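Local atomic coordinates of Acarbose/maltose binding protein GacH (PDB entry 3K01), a protein that binds acarbose and probably maltose as the solute receptor of a bacterial ABC transporter. Residues A179-W191 with K232-M245. Numbering follows the deposited sequence. Where two conformers were deposited one is given.
Sequences ATGLYLRGDDPYW and KAAITDASDGWNNM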
ATOM      1  N   ALA A 179       8.547   0.268  28.956  1.00  6.79           N
ATOM      2  CA  ALA A 179       8.122  -0.197  27.629  1.00  6.65           C
ATOM      3  C   ALA A 179       9.312  -0.313  26.702  1.00  6.94           C
ATOM      4  O   ALA A 179      10.255   0.451  26.812  1.00  7.94           O
ATOM      5  CB  ALA A 179       7.115   0.763  27.052  1.00  7.33           C
ATOM      6  N   THR A 180       9.248  -1.270  25.787  1.00  6.65           N
ATOM      7  CA  THR A 180      10.207  -1.326  24.678  1.00  6.55           C
ATOM      8  C   THR A 180       9.851  -0.227  23.663  1.00  6.27           C
ATOM      9  O   THR A 180       8.674   0.125  23.513  1.00  6.57           O
ATOM     10  CB  THR A 180      10.149  -2.724  24.045  1.00  7.13           C
ATOM     11  OG1 THR A 180      10.707  -3.647  24.977  1.00  8.61           O
ATOM     12  CG2 THR A 180      10.930  -2.824  22.745  1.00  7.05           C
ATOM     13  N   GLY A 181      10.845   0.348  23.001  1.00  5.88           N
ATOM     14  CA  GLY A 181      10.526   1.396  22.015  1.00  5.71           C
ATOM     15  C   GLY A 181       9.599   0.964  20.899  1.00  6.24           C
ATOM     16  O   GLY A 181       8.571   1.600  20.673  1.00  6.22           O
ATOM     17  N   LEU A 182       9.977  -0.112  20.206  1.00  5.67           N
ATOM     18  CA  LEU A 182       9.350  -0.454  18.935  1.00  6.27           C
ATOM     19  C   LEU A 182       8.964  -1.917  18.882  1.00  5.91           C
ATOM     20  O   LEU A 182       9.740  -2.796  19.282  1.00  6.21           O
ATOM     21  CB  LEU A 182      10.368  -0.176  17.817  1.00  6.31           C
ATOM     22  CG  LEU A 182       9.971  -0.493  16.370  1.00  6.02           C
ATOM     23  CD1 LEU A 182       8.798   0.371  15.883  1.00  6.68           C
ATOM     24  CD2 LEU A 182      11.130  -0.389  15.401  1.00  7.36           C
ATOM     25  N   TYR A 183       7.792  -2.212  18.315  1.00  6.21           N
ATOM     26  CA  TYR A 183       7.520  -3.569  17.837  1.00  5.23           C
ATOM     27  C   TYR A 183       7.900  -3.628  16.385  1.00  6.42           C
ATOM     28  O   TYR A 183       7.327  -2.881  15.602  1.00  6.74           O
ATOM     29  CB  TYR A 183       6.052  -3.990  18.014  1.00  6.61           C
ATOM     30  CG  TYR A 183       5.897  -5.454  17.691  1.00  5.51           C
ATOM     31  CD1 TYR A 183       5.951  -6.405  18.699  1.00  6.65           C
ATOM     32  CD2 TYR A 183       5.800  -5.900  16.383  1.00  6.06           C
ATOM     33  CE1 TYR A 183       5.878  -7.769  18.413  1.00  6.87           C
ATOM     34  CE2 TYR A 183       5.703  -7.262  16.093  1.00  7.16           C
ATOM     35  CZ  TYR A 183       5.743  -8.158  17.099  1.00  6.49           C
ATOM     36  OH  TYR A 183       5.672  -9.495  16.772  1.00  8.26           O
ATOM     37  N   LEU A 184       8.900  -4.452  16.038  1.00  6.52           N
ATOM     38  CA  LEU A 184       9.374  -4.570  14.664  1.00  6.72           C
ATOM     39  C   LEU A 184       8.714  -5.810  14.100  1.00  6.86           C
ATOM     40  O   LEU A 184       8.947  -6.926  14.594  1.00  7.06           O
ATOM     41  CB  LEU A 184      10.902  -4.682  14.667  1.00  7.28           C
ATOM     42  CG  LEU A 184      11.552  -4.783  13.274  1.00  7.55           C
ATOM     43  CD1 LEU A 184      12.887  -4.117  13.273  1.00 10.26           C
ATOM     44  CD2 LEU A 184      11.716  -6.228  12.829  1.00 10.55           C
ATOM     45  N   ARG A 185       7.857  -5.642  13.098  1.00  7.30           N
ATOM     46  CA  ARG A 185       7.165  -6.781  12.511  1.00  8.56           C
ATOM     47  C   ARG A 185       8.168  -7.650  11.761  1.00  8.88           C
ATOM     48  O   ARG A 185       8.779  -7.185  10.796  1.00 10.46           O
ATOM     49  CB  ARG A 185       6.073  -6.294  11.557  1.00  9.87           C
ATOM     50  CG  ARG A 185       5.363  -7.378  10.761  1.00 11.98           C
ATOM     51  CD  ARG A 185       4.197  -7.864  11.546  1.00 13.06           C
ATOM     52  NE  ARG A 185       3.337  -8.869  10.873  1.00 11.55           N
ATOM     53  CZ  ARG A 185       2.313  -8.610  10.069  1.00 13.41           C
ATOM     54  NH1 ARG A 185       1.971  -7.366   9.765  1.00 16.40           N
ATOM     55  NH2 ARG A 185       1.608  -9.626   9.580  1.00 16.61           N
ATOM     56  N   GLY A 186       8.309  -8.904  12.182  1.00  7.89           N
ATOM     57  CA  GLY A 186       9.374  -9.735  11.629  1.00  8.76           C
ATOM     58  C   GLY A 186       8.936 -10.815  10.672  1.00  7.22           C
ATOM     59  O   GLY A 186       9.798 -11.509  10.143  1.00  8.47           O
ATOM     60  N   ASP A 187       7.627 -11.001  10.496  1.00  7.52           N
ATOM     61  CA  ASP A 187       7.135 -12.173   9.775  1.00  8.77           C
ATOM     62  C   ASP A 187       6.404 -11.792   8.504  1.00  7.93           C
ATOM     63  O   ASP A 187       5.771 -12.671   7.893  1.00 10.18           O
ATOM     64  CB  ASP A 187       6.206 -13.029  10.664  1.00  9.69           C
ATOM     65  CG  ASP A 187       4.897 -12.329  10.999  1.00 10.18           C
ATOM     66  OD1 ASP A 187       4.877 -11.087  11.022  1.00 10.81           O
ATOM     67  OD2 ASP A 187       3.872 -13.029  11.267  1.00 13.25           O
ATOM     68  N   ASP A 188       6.454 -10.522   8.108  1.00  7.71           N
ATOM     69  CA  ASP A 188       5.742 -10.092   6.903  1.00  7.36           C
ATOM     70  C   ASP A 188       6.674  -9.162   6.113  1.00  7.76           C
ATOM     71  O   ASP A 188       7.131  -8.150   6.640  1.00  7.69           O
ATOM     72  CB  ASP A 188       4.420  -9.386   7.247  1.00  9.07           C
ATOM     73  CG  ASP A 188       3.610  -9.073   6.014  1.00 10.12           C
ATOM     74  OD1 ASP A 188       4.153  -8.466   5.077  1.00  9.79           O
ATOM     75  OD2 ASP A 188       2.412  -9.476   5.993  1.00 14.35           O
ATOM     76  N   PRO A 189       6.974  -9.516   4.851  1.00  7.84           N
ATOM     77  CA  PRO A 189       8.039  -8.837   4.123  1.00  7.69           C
ATOM     78  C   PRO A 189       7.690  -7.397   3.759  1.00  6.96           C
ATOM     79  O   PRO A 189       8.588  -6.612   3.511  1.00  7.05           O
ATOM     80  CB  PRO A 189       8.181  -9.694   2.853  1.00  8.40           C
ATOM     81  CG  PRO A 189       6.868 -10.310   2.678  1.00  9.13           C
ATOM     82  CD  PRO A 189       6.343 -10.585   4.056  1.00  8.25           C
ATOM     83  N   TYR A 190       6.403  -7.037   3.763  1.00  6.91           N
ATOM     84  CA  TYR A 190       6.054  -5.650   3.435  1.00  6.76           C
ATOM     85  C   TYR A 190       6.680  -4.688   4.457  1.00  6.84           C
ATOM     86  O   TYR A 190       7.046  -3.569   4.122  1.00  6.71           O
ATOM     87  CB  TYR A 190       4.538  -5.546   3.421  1.00  7.80           C
ATOM     88  CG  TYR A 190       3.968  -4.337   2.723  1.00  7.14           C
ATOM     89  CD1 TYR A 190       4.189  -4.122   1.357  1.00  7.60           C
ATOM     90  CD2 TYR A 190       3.144  -3.448   3.404  1.00  7.04           C
ATOM     91  CE1 TYR A 190       3.608  -3.077   0.700  1.00  8.66           C
ATOM     92  CE2 TYR A 190       2.589  -2.351   2.738  1.00  8.13           C
ATOM     93  CZ  TYR A 190       2.806  -2.219   1.385  1.00  7.92           C
ATOM     94  OH  TYR A 190       2.263  -1.143   0.705  1.00 10.58           O
ATOM     95  N   TRP A 191       6.835  -5.177   5.699  1.00  6.66           N
ATOM     96  CA  TRP A 191       7.425  -4.391   6.771  1.00  7.13           C
ATOM     97  C   TRP A 191       8.936  -4.302   6.720  1.00  7.14           C
ATOM     98  O   TRP A 191       9.518  -3.537   7.483  1.00  7.88           O
ATOM     99  CB  TRP A 191       6.966  -4.916   8.140  1.00  7.30           C
ATOM    100  CG  TRP A 191       5.594  -4.367   8.599  1.00  7.18           C
ATOM    101  CD1 TRP A 191       5.399  -3.435   9.585  1.00  7.99           C
ATOM    102  CD2 TRP A 191       4.282  -4.725   8.125  1.00  7.24           C
ATOM    103  NE1 TRP A 191       4.056  -3.192   9.738  1.00  8.92           N
ATOM    104  CE2 TRP A 191       3.342  -3.954   8.856  1.00  7.80           C
ATOM    105  CE3 TRP A 191       3.807  -5.610   7.149  1.00  9.34           C
ATOM    106  CZ2 TRP A 191       1.957  -4.045   8.636  1.00  9.38           C
ATOM    107  CZ3 TRP A 191       2.433  -5.702   6.929  1.00 10.17           C
ATOM    108  CH2 TRP A 191       1.524  -4.924   7.666  1.00 10.10           C
ATOM    109  N   LYS A 232      17.882  -4.063  21.808  1.00  8.38           N
ATOM    110  CA  LYS A 232      16.710  -3.959  22.682  1.00  9.52           C
ATOM    111  C   LYS A 232      15.817  -2.764  22.392  1.00  8.33           C
ATOM    112  O   LYS A 232      14.860  -2.532  23.147  1.00  7.98           O
ATOM    113  CB  LYS A 232      17.080  -4.016  24.176  1.00 10.34           C
ATOM    114  CG  LYS A 232      17.870  -5.288  24.531  1.00 13.24           C
ATOM    115  CD  LYS A 232      18.195  -5.345  26.017  1.00 14.83           C
ATOM    116  CE  LYS A 232      19.153  -4.251  26.389  1.00 20.22           C
ATOM    117  NZ  LYS A 232      19.169  -4.053  27.870  1.00 25.03           N
ATOM    118  N   ALA A 233      16.104  -2.031  21.326  1.00  6.71           N
ATOM    119  CA  ALA A 233      15.195  -0.971  20.893  1.00  6.22           C
ATOM    120  C   ALA A 233      13.854  -1.536  20.451  1.00  6.44           C
ATOM    121  O   ALA A 233      12.838  -0.849  20.533  1.00  6.47           O
ATOM    122  CB  ALA A 233      15.801  -0.173  19.777  1.00  7.33           C
ATOM    123  N   ALA A 234      13.872  -2.764  19.944  1.00  5.74           N
ATOM    124  CA  ALA A 234      12.682  -3.386  19.369  1.00  5.87           C
ATOM    125  C   ALA A 234      12.554  -4.806  19.818  1.00  6.44           C
ATOM    126  O   ALA A 234      13.557  -5.459  20.173  1.00  7.64           O
ATOM    127  CB  ALA A 234      12.728  -3.365  17.851  1.00  7.30           C
ATOM    128  N   ILE A 235      11.321  -5.304  19.772  1.00  5.86           N
ATOM    129  CA  ILE A 235      11.062  -6.729  19.921  1.00  6.33           C
ATOM    130  C   ILE A 235      10.331  -7.219  18.660  1.00  6.90           C
ATOM    131  O   ILE A 235       9.781  -6.436  17.891  1.00  6.96           O
ATOM    132  CB  ILE A 235      10.223  -7.055  21.179  1.00  6.22           C
ATOM    133  CG1 ILE A 235       8.939  -6.211  21.217  1.00  6.92           C
ATOM    134  CG2 ILE A 235      11.076  -6.880  22.440  1.00  8.58           C
ATOM    135  CD1 ILE A 235       7.951  -6.634  22.315  1.00  9.49           C
ATOM    136  N   THR A 236      10.320  -8.532  18.470  1.00  7.10           N
ATOM    137  CA  THR A 236       9.709  -9.122  17.291  1.00  6.81           C
ATOM    138  C   THR A 236       9.274 -10.550  17.597  1.00  7.62           C
ATOM    139  O   THR A 236       9.500 -11.059  18.712  1.00  8.32           O
ATOM    140  CB  THR A 236      10.684  -9.079  16.087  1.00  6.72           C
ATOM    141  OG1 THR A 236       9.957  -9.412  14.908  1.00  7.70           O
ATOM    142  CG2 THR A 236      11.842 -10.057  16.271  1.00  7.33           C
ATOM    143  N   ASP A 237       8.612 -11.179  16.624  1.00  7.04           N
ATOM    144  CA  ASP A 237       8.142 -12.563  16.770  1.00  7.69           C
ATOM    145  C   ASP A 237       8.213 -13.219  15.407  1.00  7.98           C
ATOM    146  O   ASP A 237       7.902 -12.597  14.396  1.00  8.66           O
ATOM    147  CB  ASP A 237       6.691 -12.622  17.278  1.00  8.31           C
ATOM    148  CG  ASP A 237       6.546 -12.142  18.691  1.00  8.52           C
ATOM    149  OD1 ASP A 237       6.817 -12.916  19.630  1.00 10.30           O
ATOM    150  OD2 ASP A 237       6.144 -10.968  18.856  1.00  9.43           O
ATOM    151  N   ALA A 238       8.537 -14.510  15.390  1.00  8.02           N
ATOM    152  CA  ALA A 238       8.605 -15.250  14.133  1.00  8.33           C
ATOM    153  C   ALA A 238       7.261 -15.716  13.631  1.00  8.91           C
ATOM    154  O   ALA A 238       7.102 -16.089  12.473  1.00  9.10           O
ATOM    155  CB  ALA A 238       9.529 -16.445  14.298  1.00  9.25           C
ATOM    156  N   SER A 239       6.262 -15.708  14.505  1.00  8.66           N
ATOM    157  CA  SER A 239       4.923 -16.183  14.157  0.50  9.64           C
ATOM    158  C   SER A 239       3.884 -15.219  14.703  1.00  9.42           C
ATOM    159  O   SER A 239       4.169 -14.480  15.653  1.00 10.07           O
ATOM    160  CB  SER A 239       4.690 -17.587  14.729  0.50 10.38           C
ATOM    161  OG  SER A 239       5.600 -18.516  14.143  0.50 12.17           O
ATOM    162  N   ASP A 240       2.689 -15.258  14.126  1.00  9.50           N
ATOM    163  CA  ASP A 240       1.542 -14.493  14.629  1.00  9.39           C
ATOM    164  C   ASP A 240       1.900 -13.006  14.767  1.00  8.96           C
ATOM    165  O   ASP A 240       1.480 -12.355  15.724  1.00  9.31           O
ATOM    166  CB  ASP A 240       1.074 -15.105  15.970  1.00  9.22           C
ATOM    167  CG  ASP A 240      -0.371 -14.743  16.342  1.00 10.66           C
ATOM    168  OD1 ASP A 240      -1.171 -14.402  15.478  1.00 12.03           O
ATOM    169  OD2 ASP A 240      -0.666 -14.837  17.554  1.00 13.65           O
ATOM    170  N   GLY A 241       2.675 -12.482  13.825  1.00  9.07           N
ATOM    171  CA  GLY A 241       3.189 -11.114  13.971  1.00  9.01           C
ATOM    172  C   GLY A 241       2.137 -10.052  14.006  1.00  8.89           C
ATOM    173  O   GLY A 241       2.326  -9.046  14.707  1.00  8.67           O
ATOM    174  N   TRP A 242       1.049 -10.211  13.255  1.00  8.16           N
ATOM    175  CA  TRP A 242      -0.014  -9.206  13.298  1.00  8.50           C
ATOM    176  C   TRP A 242      -0.591  -9.091  14.724  1.00  8.49           C
ATOM    177  O   TRP A 242      -0.661  -7.999  15.324  1.00  8.74           O
ATOM    178  CB  TRP A 242      -1.125  -9.538  12.287  1.00  9.56           C
ATOM    179  CG  TRP A 242      -2.245  -8.587  12.435  1.00  9.03           C
ATOM    180  CD1 TRP A 242      -3.435  -8.799  13.075  1.00 10.66           C
ATOM    181  CD2 TRP A 242      -2.229  -7.237  12.025  1.00  9.71           C
ATOM    182  NE1 TRP A 242      -4.176  -7.638  13.069  1.00 11.84           N
ATOM    183  CE2 TRP A 242      -3.452  -6.671  12.424  1.00 10.25           C
ATOM    184  CE3 TRP A 242      -1.285  -6.444  11.341  1.00 10.27           C
ATOM    185  CZ2 TRP A 242      -3.778  -5.321  12.141  1.00 11.71           C
ATOM    186  CZ3 TRP A 242      -1.610  -5.128  11.072  1.00 11.60           C
ATOM    187  CH2 TRP A 242      -2.847  -4.592  11.469  1.00 11.49           C
ATOM    188  N   ASN A 243      -1.031 -10.206  15.287  1.00  7.65           N
ATOM    189  CA  ASN A 243      -1.604 -10.162  16.625  1.00  8.16           C
ATOM    190  C   ASN A 243      -0.587  -9.761  17.643  1.00  7.99           C
ATOM    191  O   ASN A 243      -0.883  -8.992  18.564  1.00  8.72           O
ATOM    192  CB  ASN A 243      -2.232 -11.499  17.010  1.00  8.81           C
ATOM    193  CG  ASN A 243      -3.510 -11.787  16.272  1.00 11.34           C
ATOM    194  OD1 ASN A 243      -3.701 -12.897  15.758  1.00 15.93           O
ATOM    195  ND2 ASN A 243      -4.399 -10.829  16.235  1.00 13.42           N
ATOM    196  N   ASN A 244       0.631 -10.259  17.522  1.00  7.91           N
ATOM    197  CA  ASN A 244       1.643  -9.902  18.498  1.00  7.83           C
ATOM    198  C   ASN A 244       1.928  -8.389  18.464  1.00  7.06           C
ATOM    199  O   ASN A 244       2.074  -7.741  19.508  1.00  7.37           O
ATOM    200  CB  ASN A 244       2.944 -10.702  18.271  1.00  8.89           C
ATOM    201  CG  ASN A 244       2.880 -12.121  18.816  1.00 11.39           C
ATOM    202  OD1 ASN A 244       3.336 -13.083  18.164  1.00 12.71           O
ATOM    203  ND2 ASN A 244       2.337 -12.272  19.985  1.00 10.78           N
ATOM    204  N   MET A 245       2.014  -7.832  17.269  1.00  6.86           N
ATOM    205  CA  MET A 245       2.276  -6.411  17.134  1.00  6.69           C
ATOM    206  C   MET A 245       1.118  -5.580  17.688  1.00  5.89           C
ATOM    207  O   MET A 245       1.347  -4.681  18.497  1.00  6.82           O
ATOM    208  CB  MET A 245       2.466  -6.085  15.664  1.00  7.04           C
ATOM    209  CG  MET A 245       2.707  -4.621  15.421  1.00  6.85           C
ATOM    210  SD  MET A 245       3.340  -4.244  13.793  1.00 10.38           S
ATOM    211  CE  MET A 245       2.010  -4.916  12.801  1.00 13.18           C
TER
HETATM  212  O   HOH W   1      13.394  -4.092  24.923  1.00 13.09           O
HETATM  213  O   HOH W   2      13.530  -0.167  23.944  1.00  7.20           O
HETATM  214  O   HOH W   3       6.632 -10.111  14.115  1.00  8.47           O
HETATM  215  O   HOH W   4       1.312 -12.173  11.082  1.00 19.71           O
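Leu182 and Tyr183 pair in parallel with Ala234 and Ile235: Leu182 N donates to Ala233 O, Ile235 N to Leu182 O (3.0 Å) and Leu184 N to Ile235 O. Past this short ladder the side chain of Thr236 takes over, its OG1 donating to Leu184 O at 2.7 Å. Tyr183, with CG anti to the backbone N (chi1 -172°), lays its ring against the start of helix 241-251. Met245 CA sits over the centre of one face, 3.6 Å from the centroid, while Ile235 O lies off-centre over the opposite face. At the ring's edge, Tyr183 OH donates to the anti lone pair of Asp237 OD2 (2.6 Å), with carboxylate and ring nearly coplanar. Asp187 OD1 holds Arg185 NE within its own loop (2.7 Å salt bridge), while its OD2 reaches across to accept a hydrogen bond from Gly241 N (2.9 Å), met from above the carboxylate plane. Asp188 CB covers one face of the Arg185 guanidinium and Trp242 CA the opposite face. In this lobe of the solute-binding protein fold, strand 180-183 runs between 234-235 and 254-259, with Leu184 and Thr236 against helix 216-230 and Met245 against Met257 and Asn259.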